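Local coordinates for protein putative HTH-type transcriptional regulator PH0061 (Pyrococcus horikoshii, PDB 2DBB) that probably binds specific DNA sequences as a transcriptional regulator of the AsnC family, through a helix-turn-helix domain, at residues B[33-36]-B[37-41]; B[83-86]-B[87-91]. One frame throughout, in Å; residues are numbered along the deposited sequence.

Interaction 1 (B[33-36]-B[37-41])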
loop_
_atom_site.group_PDB
_atom_site.type_symbol
_atom_site.label_atom_id
_atom_site.label_comp_id
_atom_site.label_asym_id
_atom_site.label_seq_id
_atom_site.Cartn_x
_atom_site.Cartn_y
_atom_site.Cartn_z
ATOM N N LEU B 33 -17.845 -16.984 9.626
ATOM C CA LEU B 33 -18.692 -16.008 10.307
ATOM C C LEU B 33 -20.043 -16.532 10.788
ATOM O O LEU B 33 -20.897 -15.757 11.230
ATOM C CB LEU B 33 -18.890 -14.782 9.402
ATOM C CG LEU B 33 -17.602 -14.003 9.070
ATOM C CD1 LEU B 33 -17.883 -12.930 8.033
ATOM C CD2 LEU B 33 -17.040 -13.380 10.342
ATOM N N ASN B 34 -20.232 -17.844 10.709
ATOM C CA ASN B 34 -21.471 -18.475 11.157
ATOM C C ASN B 34 -22.722 -17.789 10.606
ATOM O O ASN B 34 -23.584 -17.332 11.356
ATOM C CB ASN B 34 -21.507 -18.490 12.688
ATOM C CG ASN B 34 -22.676 -19.283 13.239
ATOM O OD1 ASN B 34 -22.889 -20.440 12.873
ATOM N ND2 ASN B 34 -23.434 -18.665 14.134
ATOM N N THR B 35 -22.805 -17.715 9.283
ATOM C CA THR B 35 -23.937 -17.106 8.607
ATOM C C THR B 35 -24.128 -17.875 7.305
ATOM O O THR B 35 -23.501 -18.912 7.102
ATOM C CB THR B 35 -23.678 -15.606 8.316
ATOM O OG1 THR B 35 -24.798 -15.052 7.613
ATOM C CG2 THR B 35 -22.418 -15.425 7.486
ATOM N N THR B 36 -24.984 -17.385 6.422
ATOM C CA THR B 36 -25.207 -18.090 5.170
ATOM C C THR B 36 -24.369 -17.501 4.048
ATOM O O THR B 36 -23.936 -16.351 4.119
ATOM C CB THR B 36 -26.678 -18.027 4.738
ATOM O OG1 THR B 36 -26.978 -16.705 4.277
ATOM C CG2 THR B 36 -27.589 -18.373 5.910
ATOM N N ARG B 37 -24.150 -18.304 3.014
ATOM C CA ARG B 37 -23.382 -17.883 1.857
ATOM C C ARG B 37 -24.120 -16.752 1.156
ATOM O O ARG B 37 -23.507 -15.801 0.672
ATOM C CB ARG B 37 -23.208 -19.062 0.905
ATOM C CG ARG B 37 -22.594 -18.718 -0.436
ATOM C CD ARG B 37 -22.783 -19.889 -1.377
ATOM N NE ARG B 37 -23.941 -20.680 -0.960
ATOM C CZ ARG B 37 -24.572 -21.564 -1.727
ATOM N NH1 ARG B 37 -25.612 -22.231 -1.244
ATOM N NH2 ARG B 37 -24.176 -21.768 -2.977
ATOM N N GLN B 38 -25.443 -16.863 1.104
ATOM C CA GLN B 38 -26.264 -15.842 0.465
ATOM C C GLN B 38 -26.073 -14.491 1.157
ATOM O O GLN B 38 -25.888 -13.467 0.498
ATOM C CB GLN B 38 -27.744 -16.239 0.501
ATOM C CG GLN B 38 -28.090 -17.458 -0.351
ATOM C CD GLN B 38 -27.710 -18.785 0.301
ATOM O OE1 GLN B 38 -27.586 -19.807 -0.379
ATOM N NE2 GLN B 38 -27.539 -18.776 1.623
ATOM N N ARG B 39 -26.112 -14.493 2.484
ATOM C CA ARG B 39 -25.936 -13.257 3.235
ATOM C C ARG B 39 -24.532 -12.687 3.032
ATOM O O ARG B 39 -24.352 -11.471 2.979
ATOM C CB ARG B 39 -26.212 -13.493 4.724
ATOM C CG ARG B 39 -27.650 -13.915 4.995
ATOM C CD ARG B 39 -27.990 -13.901 6.476
ATOM N NE ARG B 39 -29.375 -14.309 6.709
ATOM C CZ ARG B 39 -29.999 -14.223 7.882
ATOM N NH1 ARG B 39 -31.259 -14.622 7.995
ATOM N NH2 ARG B 39 -29.365 -13.733 8.942
ATOM N N ILE B 40 -23.537 -13.562 2.913
ATOM C CA ILE B 40 -22.174 -13.105 2.688
ATOM C C ILE B 40 -22.110 -12.455 1.311
ATOM O O ILE B 40 -21.461 -11.426 1.128
ATOM C CB ILE B 40 -21.158 -14.271 2.745
ATOM C CG1 ILE B 40 -20.931 -14.692 4.199
ATOM C CG2 ILE B 40 -19.829 -13.853 2.095
ATOM C CD1 ILE B 40 -20.373 -13.596 5.083
ATOM N N ALA B 41 -22.791 -13.063 0.344
ATOM C CA ALA B 41 -22.809 -12.545 -1.016
ATOM C C ALA B 41 -23.371 -11.132 -1.025
ATOM O O ALA B 41 -22.765 -10.223 -1.588
ATOM C CB ALA B 41 -23.643 -13.450 -1.911
#

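Interaction 2 (B[83-86]-B[87-91])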
loop_
_atom_site.group_PDB
_atom_site.type_symbol
_atom_site.label_atom_id
_atom_site.label_comp_id
_atom_site.label_asym_id
_atom_site.label_seq_id
_atom_site.Cartn_x
_atom_site.Cartn_y
_atom_site.Cartn_z
ATOM N N ASP B 83 -3.223 20.428 -6.465
ATOM C CA ASP B 83 -4.265 19.700 -7.181
ATOM C C ASP B 83 -3.893 19.407 -8.623
ATOM O O ASP B 83 -4.205 18.333 -9.141
ATOM C CB ASP B 83 -5.584 20.473 -7.132
ATOM C CG ASP B 83 -6.201 20.477 -5.746
ATOM O OD1 ASP B 83 -6.376 19.381 -5.168
ATOM O OD2 ASP B 83 -6.512 21.572 -5.234
ATOM N N LYS B 84 -3.223 20.357 -9.268
ATOM C CA LYS B 84 -2.817 20.175 -10.654
ATOM C C LYS B 84 -1.739 19.108 -10.734
ATOM O O LYS B 84 -1.757 18.273 -11.632
ATOM C CB LYS B 84 -2.291 21.485 -11.250
ATOM C CG LYS B 84 -2.076 21.417 -12.757
ATOM C CD LYS B 84 -1.657 22.768 -13.320
ATOM C CE LYS B 84 -1.673 22.778 -14.849
ATOM N NZ LYS B 84 -0.711 21.821 -15.464
ATOM N N VAL B 85 -0.796 19.136 -9.798
ATOM C CA VAL B 85 0.265 18.138 -9.787
ATOM C C VAL B 85 -0.374 16.770 -9.634
ATOM O O VAL B 85 -0.039 15.828 -10.350
ATOM C CB VAL B 85 1.233 18.329 -8.601
ATOM C CG1 VAL B 85 2.227 17.176 -8.561
ATOM C CG2 VAL B 85 1.965 19.650 -8.727
ATOM N N ILE B 86 -1.304 16.677 -8.688
ATOM C CA ILE B 86 -1.990 15.429 -8.404
ATOM C C ILE B 86 -2.749 14.867 -9.599
ATOM O O ILE B 86 -2.715 13.661 -9.844
ATOM C CB ILE B 86 -2.938 15.601 -7.211
ATOM C CG1 ILE B 86 -2.109 15.873 -5.946
ATOM C CG2 ILE B 86 -3.806 14.357 -7.048
ATOM C CD1 ILE B 86 -2.915 16.325 -4.758
ATOM N N SER B 87 -3.430 15.731 -10.347
ATOM C CA SER B 87 -4.176 15.265 -11.511
ATOM C C SER B 87 -3.186 14.910 -12.615
ATOM O O SER B 87 -3.453 14.049 -13.448
ATOM C CB SER B 87 -5.151 16.343 -12.002
ATOM O OG SER B 87 -4.462 17.471 -12.515
ATOM N N GLU B 88 -2.037 15.578 -12.600
ATOM C CA GLU B 88 -0.983 15.353 -13.584
ATOM C C GLU B 88 -0.309 13.989 -13.424
ATOM O O GLU B 88 0.004 13.327 -14.411
ATOM C CB GLU B 88 0.081 16.451 -13.468
ATOM C CG GLU B 88 0.189 17.382 -14.671
ATOM C CD GLU B 88 0.727 16.691 -15.916
ATOM O OE1 GLU B 88 1.879 16.201 -15.888
ATOM O OE2 GLU B 88 -0.007 16.638 -16.926
ATOM N N ILE B 89 -0.094 13.563 -12.182
ATOM C CA ILE B 89 0.578 12.292 -11.935
ATOM C C ILE B 89 -0.307 11.091 -11.602
ATOM O O ILE B 89 0.137 9.948 -11.714
ATOM C CB ILE B 89 1.610 12.436 -10.793
ATOM C CG1 ILE B 89 0.888 12.772 -9.485
ATOM C CG2 ILE B 89 2.623 13.520 -11.143
ATOM C CD1 ILE B 89 1.794 12.834 -8.274
ATOM N N SER B 90 -1.547 11.333 -11.194
ATOM C CA SER B 90 -2.437 10.237 -10.827
ATOM C C SER B 90 -2.706 9.213 -11.923
ATOM O O SER B 90 -3.063 8.076 -11.626
ATOM C CB SER B 90 -3.760 10.787 -10.306
ATOM O OG SER B 90 -3.572 11.416 -9.050
ATOM N N ASP B 91 -2.536 9.605 -13.183
ATOM C CA ASP B 91 -2.773 8.687 -14.288
ATOM C C ASP B 91 -1.529 7.923 -14.717
ATOM O O ASP B 91 -1.623 7.007 -15.530
ATOM C CB ASP B 91 -3.342 9.425 -15.501
ATOM C CG ASP B 91 -4.665 10.089 -15.206
ATOM O OD1 ASP B 91 -5.438 9.541 -14.387
ATOM O OD2 ASP B 91 -4.936 11.156 -15.802
#

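Interaction 1 (B[33-36]-B[37-41])
Thr36 meets Arg39 through its hydroxyl, which accepts the backbone N-H three residues on: OG1 lies 3.0 Å from Arg39 N, and the angle of 162° at the hydrogen makes the bond nearly straight. A chi1 of 73° holds OG1 between its own backbone N and carbonyl carbon, turned over the start of helix 37-49, where Thr36 is the N-cap residue and its hydroxyl makes the capping bond. The first backbone bond of the helix runs beside it, from Ile40 N to Thr36 O at 3.1 Å. Packing is close and apolar on the inner side, round the buried Ile40. Its CD1 sits 3.6 Å from Thr35 CG2 and 3.9 Å from Leu33 CD1, the leucine and isoleucine side chains crossing at about a right angle; Leu33 goes on to Leu14 and Ile17 of helix 9-18, Ile40 to Tyr26 and Leu29 of helix 26-32. Residues 33-36, between helices 26-32 and 37-49, form the turn of the predicted helix-turn-helix motif, and the helix they open is the second of that motif, the one that in such domains usually reads the DNA. The outer side is polar and open to solvent. Arg39 rises past the two threonines, with Thr35 OG1 3.6 Å from its CD, and its chain runs extended from CG to NE toward an exposed guanidinium. Replacing Thr36 by an alanine removes the hydroxyl and would probably leave the N-H of Arg39 without its side-chain acceptor, fraying the first turn. Gln38 bends at chi2 (78°), bringing NE2 within 3.3 Å of Thr36 CB, yet NE2 makes no hydrogen bond to OG1.

Interaction 2 (B[83-86]-B[87-91])
The C-terminal turns of helix 79-89, where Lys84 and Ile86 each offer a carbonyl to a serine further along, belong to the first helix of a ferredoxin-like beta-alpha-beta-beta-alpha-beta domain, the fold of the AsnC-family C-terminal half. The strand order of its antiparallel sheet, 95-102, 107-114, 67-76, 134-148, supports that assignment. Lys84 O takes two donors: Glu88 N at 2.9 Å in the regular helical bond, and Ser87 OG at 3.0 Å. With chi1 at 67°, the Ser87 hydroxyl folds back over the preceding turn; it approaches at a C=O...O angle of only 115°, well to the side of the oxygen, and both donors come from the same face of the carbonyl plane. Val85 O is met differently, by Ile89 N running nearly along the C=O axis, while Ile89 CG1 rests 3.3 Å from the same oxygen.

The helix is amphipathic. Ile86 and Ile89 turn to Val98 of strand 95-102, and Ile86 also packs on Arg146 of the second subunit, placing this face near the dimer contact. On the exposed side Lys84 NZ and Glu88 OE2 carry opposite charges but stay 5.4 Å apart, too far for a salt bridge, although some electrostatic attraction is likely. Toward the C-terminal end, Ser90 lends its carbonyl O to Lys147 NZ of the second subunit, while its N-H and hydroxyl turn back on Ile86 O. Ser90 OG comes from one face of that carbonyl plane, though its 2.5 Å from Ile86 O is too short to trust in detail; from the other face, Ser90 N bonds Ile86 O at 2.9 Å.

Both interactions are local, but they lie on opposite sides of the chain's centre, with centres 41 Å apart and nearest atoms about 29 Å apart. Interaction 1 is a surface contact in the predicted DNA-binding domain and starts a helix; interaction 2 is partly buried in the ferredoxin-like domain and lies in the last turns of one. Hydroxyl chemistry differs accordingly: at the helix start a threonine oxygen accepts from a backbone N-H, whereas near the helix end serine hydroxyls donate to backbone carbonyls. Their apolar faces also serve different neighbours. Residues 33-41 pack on helices of their own chain and touch no other subunit, while residues 83-91 pack on a sheet strand and reach the second subunit.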